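Local coordinates for protein activator of 2-hydroxyisocaproyl-CoA dehydratase (Clostridium difficile, PDB 4EHT) that activates (R)-2-hydroxyisocaproyl-CoA dehydratase in L-leucine fermentation by transferring one electron to it, coupled to ATP hydrolysis, through a [4Fe-4S] cluster held once per homodimer, at residues Thr96-Gly101 against Val210-Gly215; Thr11-Val16 against Thr37-Val42. All coordinates share one frame; numbering follows the deposited sequence.

Contact 1 (Thr96-Gly101 against Val210-Gly215). With ADP (adenosine-5'-diphosphate), chain D.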
ATOM      1  N   THR A  96     -23.300 -14.875   1.215  1.00 24.92           N
ATOM      2  CA  THR A  96     -22.100 -14.069   0.978  1.00 27.16           C
ATOM      3  C   THR A  96     -21.489 -13.693   2.315  1.00 25.86           C
ATOM      4  O   THR A  96     -22.175 -13.150   3.191  1.00 26.95           O
ATOM      5  CB  THR A  96     -22.425 -12.765   0.182  1.00 27.09           C
ATOM      6  OG1 THR A  96     -23.171 -13.096  -0.991  1.00 24.49           O
ATOM      7  CG2 THR A  96     -21.140 -12.031  -0.222  1.00 26.97           C
ATOM      8  N   ILE A  97     -20.198 -13.982   2.474  1.00 18.22           N
ATOM      9  CA  ILE A  97     -19.488 -13.636   3.689  1.00 17.16           C
ATOM     10  C   ILE A  97     -18.326 -12.713   3.358  1.00 24.12           C
ATOM     11  O   ILE A  97     -17.503 -13.021   2.491  1.00 24.50           O
ATOM     12  CB  ILE A  97     -18.966 -14.901   4.425  1.00 20.89           C
ATOM     13  CG1 ILE A  97     -20.157 -15.713   4.977  1.00 22.04           C
ATOM     14  CG2 ILE A  97     -18.033 -14.511   5.572  1.00 20.48           C
ATOM     15  CD1 ILE A  97     -19.723 -17.008   5.702  1.00 21.12           C
ATOM     16  N   ILE A  98     -18.251 -11.593   4.073  1.00 20.52           N
ATOM     17  CA  ILE A  98     -17.205 -10.607   3.843  1.00 22.01           C
ATOM     18  C   ILE A  98     -16.388 -10.561   5.114  1.00 21.10           C
ATOM     19  O   ILE A  98     -16.884 -10.155   6.148  1.00 23.24           O
ATOM     20  CB  ILE A  98     -17.820  -9.191   3.600  1.00 25.40           C
ATOM     21  CG1 ILE A  98     -18.716  -9.217   2.354  1.00 20.99           C
ATOM     22  CG2 ILE A  98     -16.706  -8.158   3.479  1.00 26.42           C
ATOM     23  CD1 ILE A  98     -19.706  -8.023   2.241  1.00 23.50           C
ATOM     24  N   ASP A  99     -15.140 -10.998   5.048  1.00 20.39           N
ATOM     25  CA  ASP A  99     -14.277 -11.081   6.219  1.00 19.70           C
ATOM     26  C   ASP A  99     -13.196 -10.021   6.039  1.00 24.61           C
ATOM     27  O   ASP A  99     -12.295 -10.186   5.231  1.00 24.94           O
ATOM     28  CB  ASP A  99     -13.685 -12.512   6.281  1.00 20.63           C
ATOM     29  CG  ASP A  99     -12.506 -12.662   7.251  1.00 28.86           C
ATOM     30  OD1 ASP A  99     -12.252 -11.762   8.068  1.00 26.38           O
ATOM     31  OD2 ASP A  99     -11.836 -13.733   7.205  1.00 27.77           O
ATOM     32  N   ILE A 100     -13.284  -8.922   6.779  1.00 25.95           N
ATOM     33  CA  ILE A 100     -12.243  -7.894   6.702  1.00 26.04           C
ATOM     34  C   ILE A 100     -11.394  -7.989   7.952  1.00 28.98           C
ATOM     35  O   ILE A 100     -11.866  -7.681   9.050  1.00 28.53           O
ATOM     36  CB  ILE A 100     -12.846  -6.448   6.579  1.00 24.17           C
ATOM     37  CG1 ILE A 100     -13.852  -6.383   5.436  1.00 24.61           C
ATOM     38  CG2 ILE A 100     -11.719  -5.428   6.348  1.00 23.99           C
ATOM     39  CD1 ILE A 100     -14.420  -4.965   5.191  1.00 29.13           C
ATOM     40  N   GLY A 101     -10.147  -8.440   7.798  1.00 24.26           N
ATOM     41  CA  GLY A 101      -9.268  -8.598   8.936  1.00 25.60           C
ATOM     42  C   GLY A 101      -8.164  -7.556   8.978  1.00 24.46           C
ATOM     43  O   GLY A 101      -8.251  -6.507   8.334  1.00 23.04           O
ATOM     44  N   VAL A 210     -26.179 -11.420   3.188  1.00 29.10           N
ATOM     45  CA  VAL A 210     -24.810 -10.946   3.231  1.00 31.02           C
ATOM     46  C   VAL A 210     -24.412 -10.719   4.676  1.00 30.83           C
ATOM     47  O   VAL A 210     -25.113 -10.034   5.404  1.00 28.99           O
ATOM     48  CB  VAL A 210     -24.693  -9.625   2.474  1.00 28.52           C
ATOM     49  CG1 VAL A 210     -23.251  -9.111   2.509  1.00 26.42           C
ATOM     50  CG2 VAL A 210     -25.177  -9.811   1.038  1.00 28.98           C
ATOM     51  N   VAL A 211     -23.286 -11.295   5.087  1.00 22.66           N
ATOM     52  CA  VAL A 211     -22.810 -11.179   6.450  1.00 27.12           C
ATOM     53  C   VAL A 211     -21.365 -10.656   6.447  1.00 28.05           C
ATOM     54  O   VAL A 211     -20.537 -11.111   5.660  1.00 26.36           O
ATOM     55  CB  VAL A 211     -22.886 -12.577   7.160  1.00 24.85           C
ATOM     56  CG1 VAL A 211     -22.349 -12.524   8.590  1.00 21.42           C
ATOM     57  CG2 VAL A 211     -24.333 -13.099   7.140  1.00 22.70           C
ATOM     58  N   MET A 212     -21.062  -9.708   7.329  1.00 24.85           N
ATOM     59  CA  MET A 212     -19.688  -9.244   7.497  1.00 25.13           C
ATOM     60  C   MET A 212     -19.127  -9.773   8.807  1.00 29.66           C
ATOM     61  O   MET A 212     -19.797  -9.736   9.847  1.00 23.04           O
ATOM     62  CB  MET A 212     -19.610  -7.697   7.466  1.00 24.87           C
ATOM     63  CG  MET A 212     -18.182  -7.130   7.331  1.00 37.53           C
ATOM     64  SD  MET A 212     -18.111  -5.308   7.140  1.00 38.74           S
ATOM     65  CE  MET A 212     -19.587  -5.109   6.156  1.00 15.12           C
ATOM     66  N   VAL A 213     -17.897 -10.271   8.750  1.00 25.11           N
ATOM     67  CA  VAL A 213     -17.217 -10.780   9.930  1.00 24.52           C
ATOM     68  C   VAL A 213     -15.816 -10.209   9.958  1.00 28.12           C
ATOM     69  O   VAL A 213     -15.431  -9.444   9.062  1.00 23.77           O
ATOM     70  CB  VAL A 213     -17.168 -12.324   9.934  1.00 22.93           C
ATOM     71  CG1 VAL A 213     -18.588 -12.884   9.913  1.00 26.89           C
ATOM     72  CG2 VAL A 213     -16.326 -12.852   8.752  1.00 23.64           C
ATOM     73  N   GLY A 214     -15.048 -10.559  10.983  1.00 21.99           N
ATOM     74  CA  GLY A 214     -13.718  -9.989  11.108  1.00 23.44           C
ATOM     75  C   GLY A 214     -13.755  -8.845  12.096  1.00 27.84           C
ATOM     76  O   GLY A 214     -14.825  -8.310  12.394  1.00 27.73           O
ATOM     77  N   GLY A 215     -12.595  -8.492  12.632  1.00 24.38           N
ATOM     78  CA  GLY A 215     -12.520  -7.456  13.640  1.00 22.37           C
ATOM     79  C   GLY A 215     -12.929  -6.098  13.098  1.00 27.06           C
ATOM     80  O   GLY A 215     -13.370  -5.241  13.862  1.00 25.20           O
TER
HETATM   81  PB  ADP D 302      -6.993 -11.438  11.713  1.00 29.45           P
HETATM   82  O1B ADP D 302      -5.989 -11.465  12.822  1.00 31.52           O
HETATM   83  O2B ADP D 302      -6.423 -11.344  10.324  1.00 26.73           O
HETATM   84  O3B ADP D 302      -8.045 -12.519  11.760  1.00 26.19           O
HETATM   85  PA  ADP D 302      -9.202  -9.829  12.713  1.00 28.56           P
HETATM   86  O1A ADP D 302      -8.967 -10.300  14.119  1.00 30.12           O
HETATM   87  O2A ADP D 302     -10.354 -10.392  11.935  1.00 25.33           O
HETATM   88  O3A ADP D 302      -7.787 -10.024  11.914  1.00 27.65           O
HETATM   89  O5' ADP D 302      -9.350  -8.247  12.756  1.00 30.52           O
HETATM   90  C5' ADP D 302      -8.282  -7.431  13.189  1.00 28.15           C
HETATM   91  C4' ADP D 302      -8.670  -5.989  12.888  1.00 28.55           C
HETATM   92  O4' ADP D 302      -9.886  -5.615  13.547  1.00 31.73           O
HETATM   93  C3' ADP D 302      -7.584  -5.042  13.381  1.00 33.24           C
HETATM   94  O3' ADP D 302      -7.102  -4.283  12.277  1.00 31.30           O
HETATM   95  C2' ADP D 302      -8.295  -4.190  14.418  1.00 40.29           C
HETATM   96  O2' ADP D 302      -7.848  -2.840  14.511  1.00 41.70           O
HETATM   97  C1' ADP D 302      -9.755  -4.273  14.019  1.00 37.62           C
HETATM   98  N9  ADP D 302     -10.561  -4.087  15.229  1.00 36.16           N
HETATM   99  C8  ADP D 302     -10.399  -4.833  16.340  1.00 35.90           C
HETATM  100  N7  ADP D 302     -11.278  -4.451  17.299  1.00 36.67           N
HETATM  101  C5  ADP D 302     -12.016  -3.433  16.799  1.00 34.41           C
HETATM  102  C6  ADP D 302     -13.109  -2.578  17.311  1.00 34.42           C
HETATM  103  N6  ADP D 302     -13.569  -2.778  18.574  1.00 31.28           N
HETATM  104  N1  ADP D 302     -13.626  -1.627  16.486  1.00 37.11           N
HETATM  105  C2  ADP D 302     -13.131  -1.460  15.235  1.00 39.50           C
HETATM  106  N3  ADP D 302     -12.121  -2.202  14.709  1.00 32.85           N
HETATM  107  C4  ADP D 302     -11.532  -3.190  15.429  1.00 35.93           C
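Ile98 is held through both its N and its O by the neighbouring strand, N donating to Val211 O and O accepting from Val213 N, where strands 96-100 and 210-213 run parallel, in register, within the mixed sheet of an ASKHA (actin-like ATPase) domain. Four N-H to O=C bonds link the pair, the last, Ile100 N to Val213 O, the longest at 3.2 Å. On one face, Ile98 points its CD1 at Val210 CG1 (3.7 Å), the two side chains meeting at a slant, while its CG2 lies beside Met212 CG. Met212 leaves the backbone extended and bends only at chi3 (-36°); its SD lies 4.2 Å from Ile100 CD1. Helices 182-204 and 220-230 cover this face. On the other face, Val213 has CG1 anti to the carbonyl carbon (chi1 -60°) and CG2 between its backbone N and carbonyl carbon, which brings CG2 to Asp99 CB at 3.6 Å, the two side chains crossing at about a right angle, and leaves it 4.0 Å from Ile97 CG2. Helix 79-90 packs here through His83 and Val87. Asp99 OD2 has a weak, long ion pair with Lys106, and the Asp99 side chain comes within about 4 Å of the bound magnesium ion. Beyond the strands the chain becomes glycine-rich: Gly214, without a side chain, passes close to Ile100 O, and Gly215 lies against the ADP ribose. Gly215 N donates to ADP O2A, on the alpha-phosphate, at 3.0 Å, with an N-H...O angle of 162°.

Contact 2 (Thr11-Val16 against Thr37-Val42). With ADP (adenosine-5'-diphosphate), chain D.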
ATOM      1  N   THR A  11      -3.083 -10.711  12.989  1.00 32.27           N
ATOM      2  CA  THR A  11      -3.300  -9.515  13.806  1.00 29.74           C
ATOM      3  C   THR A  11      -3.830  -9.822  15.207  1.00 39.86           C
ATOM      4  O   THR A  11      -3.408  -9.198  16.179  1.00 40.89           O
ATOM      5  CB  THR A  11      -4.292  -8.540  13.118  1.00 32.60           C
ATOM      6  OG1 THR A  11      -3.831  -8.250  11.797  1.00 36.37           O
ATOM      7  CG2 THR A  11      -4.404  -7.238  13.903  1.00 34.18           C
ATOM      8  N   ALA A  12      -4.755 -10.775  15.308  1.00 37.01           N
ATOM      9  CA  ALA A  12      -5.425 -11.060  16.573  1.00 32.27           C
ATOM     10  C   ALA A  12      -5.630 -12.568  16.777  1.00 32.58           C
ATOM     11  O   ALA A  12      -5.805 -13.326  15.819  1.00 32.42           O
ATOM     12  CB  ALA A  12      -6.750 -10.341  16.625  1.00 34.34           C
ATOM     13  N   SER A  13      -5.588 -12.994  18.032  1.00 32.70           N
ATOM     14  CA  SER A  13      -5.879 -14.380  18.398  1.00 45.15           C
ATOM     15  C   SER A  13      -7.239 -14.445  19.075  1.00 37.02           C
ATOM     16  O   SER A  13      -7.520 -13.657  19.965  1.00 38.23           O
ATOM     17  CB  SER A  13      -4.810 -14.923  19.347  1.00 50.63           C
ATOM     18  OG  SER A  13      -3.517 -14.801  18.788  1.00 51.05           O
ATOM     19  N   LYS A  14      -8.072 -15.393  18.659  1.00 33.76           N
ATOM     20  CA  LYS A  14      -9.450 -15.484  19.138  1.00 34.68           C
ATOM     21  C   LYS A  14      -9.735 -16.900  19.579  1.00 35.24           C
ATOM     22  O   LYS A  14      -9.359 -17.841  18.886  1.00 34.72           O
ATOM     23  CB  LYS A  14     -10.442 -15.135  18.025  1.00 28.36           C
ATOM     24  CG  LYS A  14     -10.529 -13.645  17.654  1.00 29.94           C
ATOM     25  CD  LYS A  14      -9.351 -13.189  16.784  1.00 27.28           C
ATOM     26  CE  LYS A  14      -9.409 -13.747  15.378  1.00 30.58           C
ATOM     27  NZ  LYS A  14      -8.396 -13.062  14.505  1.00 35.34           N
ATOM     28  N   GLY A  15     -10.430 -17.055  20.703  1.00 34.93           N
ATOM     29  CA  GLY A  15     -10.765 -18.372  21.226  1.00 35.83           C
ATOM     30  C   GLY A  15     -12.218 -18.446  21.647  1.00 38.14           C
ATOM     31  O   GLY A  15     -12.819 -17.435  22.028  1.00 39.02           O
ATOM     32  N   VAL A  16     -12.781 -19.650  21.566  1.00 38.40           N
ATOM     33  CA  VAL A  16     -14.153 -19.919  21.981  1.00 37.56           C
ATOM     34  C   VAL A  16     -14.190 -21.287  22.679  1.00 40.24           C
ATOM     35  O   VAL A  16     -13.568 -22.241  22.209  1.00 36.25           O
ATOM     36  CB  VAL A  16     -15.110 -19.929  20.764  1.00 36.42           C
ATOM     37  CG1 VAL A  16     -16.426 -20.626  21.101  1.00 42.59           C
ATOM     38  CG2 VAL A  16     -15.371 -18.490  20.252  1.00 35.40           C
ATOM     39  N   THR A  37       2.703 -13.854  22.076  1.00 59.79           N
ATOM     40  CA  THR A  37       2.184 -14.518  23.260  1.00 60.77           C
ATOM     41  C   THR A  37       0.652 -14.562  23.195  1.00 61.17           C
ATOM     42  O   THR A  37      -0.020 -14.902  24.175  1.00 57.24           O
ATOM     43  CB  THR A  37       2.633 -13.789  24.543  1.00 62.61           C
ATOM     44  OG1 THR A  37       1.918 -12.556  24.678  1.00 65.21           O
ATOM     45  CG2 THR A  37       4.130 -13.497  24.501  1.00 58.45           C
ATOM     46  N   GLY A  38       0.107 -14.234  22.026  1.00 55.04           N
ATOM     47  CA  GLY A  38      -1.326 -14.030  21.879  1.00 51.07           C
ATOM     48  C   GLY A  38      -2.156 -15.268  22.162  1.00 48.85           C
ATOM     49  O   GLY A  38      -3.055 -15.244  23.006  1.00 47.12           O
ATOM     50  N   PRO A  39      -1.871 -16.358  21.445  1.00 48.83           N
ATOM     51  CA  PRO A  39      -2.598 -17.613  21.659  1.00 54.61           C
ATOM     52  C   PRO A  39      -2.553 -18.091  23.114  1.00 59.84           C
ATOM     53  O   PRO A  39      -3.581 -18.526  23.633  1.00 59.81           O
ATOM     54  CB  PRO A  39      -1.874 -18.590  20.731  1.00 49.31           C
ATOM     55  CG  PRO A  39      -1.378 -17.720  19.620  1.00 46.61           C
ATOM     56  CD  PRO A  39      -0.967 -16.435  20.285  1.00 42.66           C
ATOM     57  N   SER A  40      -1.395 -17.994  23.763  1.00 54.47           N
ATOM     58  CA  SER A  40      -1.248 -18.465  25.138  1.00 60.17           C
ATOM     59  C   SER A  40      -2.180 -17.729  26.087  1.00 66.60           C
ATOM     60  O   SER A  40      -2.813 -18.338  26.949  1.00 71.18           O
ATOM     61  CB  SER A  40       0.190 -18.285  25.612  1.00 61.32           C
ATOM     62  OG  SER A  40       1.067 -19.130  24.893  1.00 63.48           O
ATOM     63  N   ARG A  41      -2.261 -16.414  25.923  1.00 61.40           N
ATOM     64  CA  ARG A  41      -3.060 -15.580  26.809  1.00 66.99           C
ATOM     65  C   ARG A  41      -4.549 -15.720  26.528  1.00 71.40           C
ATOM     66  O   ARG A  41      -5.370 -15.501  27.410  1.00 83.61           O
ATOM     67  CB  ARG A  41      -2.623 -14.128  26.683  1.00 69.84           C
ATOM     68  CG  ARG A  41      -1.155 -13.946  26.984  1.00 75.82           C
ATOM     69  CD  ARG A  41      -0.594 -12.791  26.213  1.00 72.02           C
ATOM     70  NE  ARG A  41      -1.348 -11.574  26.468  1.00 74.16           N
ATOM     71  CZ  ARG A  41      -1.341 -10.519  25.664  1.00 71.24           C
ATOM     72  NH1 ARG A  41      -0.621 -10.541  24.547  1.00 61.93           N
ATOM     73  NH2 ARG A  41      -2.060  -9.447  25.971  1.00 74.33           N
ATOM     74  N   VAL A  42      -4.898 -16.087  25.302  1.00 67.77           N
ATOM     75  CA  VAL A  42      -6.278 -16.425  24.995  1.00 68.29           C
ATOM     76  C   VAL A  42      -6.660 -17.688  25.785  1.00 61.00           C
ATOM     77  O   VAL A  42      -7.737 -17.771  26.378  1.00 45.43           O
ATOM     78  CB  VAL A  42      -6.484 -16.636  23.472  1.00 52.52           C
ATOM     79  CG1 VAL A  42      -7.826 -17.291  23.188  1.00 51.21           C
ATOM     80  CG2 VAL A  42      -6.380 -15.309  22.735  1.00 49.72           C
TER
HETATM   81  PB  ADP D 302      -6.993 -11.438  11.713  1.00 29.45           P
HETATM   82  O1B ADP D 302      -5.989 -11.465  12.822  1.00 31.52           O
HETATM   83  O2B ADP D 302      -6.423 -11.344  10.324  1.00 26.73           O
HETATM   84  O3B ADP D 302      -8.045 -12.519  11.760  1.00 26.19           O
HETATM   85  PA  ADP D 302      -9.202  -9.829  12.713  1.00 28.56           P
HETATM   86  O1A ADP D 302      -8.967 -10.300  14.119  1.00 30.12           O
HETATM   87  O2A ADP D 302     -10.354 -10.392  11.935  1.00 25.33           O
HETATM   88  O3A ADP D 302      -7.787 -10.024  11.914  1.00 27.65           O
HETATM   89  O5' ADP D 302      -9.350  -8.247  12.756  1.00 30.52           O
HETATM   90  C5' ADP D 302      -8.282  -7.431  13.189  1.00 28.15           C
HETATM   91  C4' ADP D 302      -8.670  -5.989  12.888  1.00 28.55           C
HETATM   92  O4' ADP D 302      -9.886  -5.615  13.547  1.00 31.73           O
HETATM   93  C3' ADP D 302      -7.584  -5.042  13.381  1.00 33.24           C
HETATM   94  O3' ADP D 302      -7.102  -4.283  12.277  1.00 31.30           O
HETATM   95  C2' ADP D 302      -8.295  -4.190  14.418  1.00 40.29           C
HETATM   96  O2' ADP D 302      -7.848  -2.840  14.511  1.00 41.70           O
HETATM   97  C1' ADP D 302      -9.755  -4.273  14.019  1.00 37.62           C
HETATM   98  N9  ADP D 302     -10.561  -4.087  15.229  1.00 36.16           N
HETATM   99  C8  ADP D 302     -10.399  -4.833  16.340  1.00 35.90           C
HETATM  100  N7  ADP D 302     -11.278  -4.451  17.299  1.00 36.67           N
HETATM  101  C5  ADP D 302     -12.016  -3.433  16.799  1.00 34.41           C
HETATM  102  C6  ADP D 302     -13.109  -2.578  17.311  1.00 34.42           C
HETATM  103  N6  ADP D 302     -13.569  -2.778  18.574  1.00 31.28           N
HETATM  104  N1  ADP D 302     -13.626  -1.627  16.486  1.00 37.11           N
HETATM  105  C2  ADP D 302     -13.131  -1.460  15.235  1.00 39.50           C
HETATM  106  N3  ADP D 302     -12.121  -2.202  14.709  1.00 32.85           N
HETATM  107  C4  ADP D 302     -11.532  -3.190  15.429  1.00 35.93           C
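Ser13 and Val42 join a strand to a helix by van der Waals packing, one face of strand 13-19 receiving the first turn of helix 38-50 beside the nucleotide site. The two short segments run in roughly the same direction, their axes 7.7 Å apart at 27°. Val42 sets its two methyls along one face of the strand: CG2 rests 3.4 Å from Ser13 O and also touches Ser13 CB, while CG1 reaches Gly15 N at 3.6 Å, over a residue whose lack of a side chain lets the valine in. Ser13 turns OG back beside its own backbone N (chi1 -56°), against the Pro39 ring, with OG 3.4 Å from Pro39 CD; its polar partner is Ser32 O. Residues 11-14 belong to the ATP-binding site, and the turn into strand 13-19 matches the phosphate-binding hairpin of the ASKHA fold. Lys14, on the opposite face from Val42, bends at chi2 and chi3 to bring NZ back to the phosphates. That ammonium group donates to ADP O1A and ADP O3B, bridging the alpha- and beta-phosphates, and to Ala12 O from above its carbonyl plane. Thr11 N and Ala12 N both donate to ADP O1B, the latter at 2.9 Å.

Overall arrangement
From the N terminus, strand 2-8 leads into the phosphate-binding turn and strand 13-19; contact 2 then closes a short loop, as the chain passes through strand 23-30 and returns with helix 38-50 against residues 11-16. Contact 1 opens only later and spans far more chain: strand 96-100 pairs with strand 210-213 after 108 intervening residues, which include the cluster ligands Cys125 and Cys164. The two closures therefore follow in series, neither enclosing nor crossing the other. Contact 2 belongs to the first sheet and its helix, contact 1 to the second sheet. Their centres lie about 19 Å apart and their nearest atoms about 5 Å, without touching, yet both reach the same ADP between them.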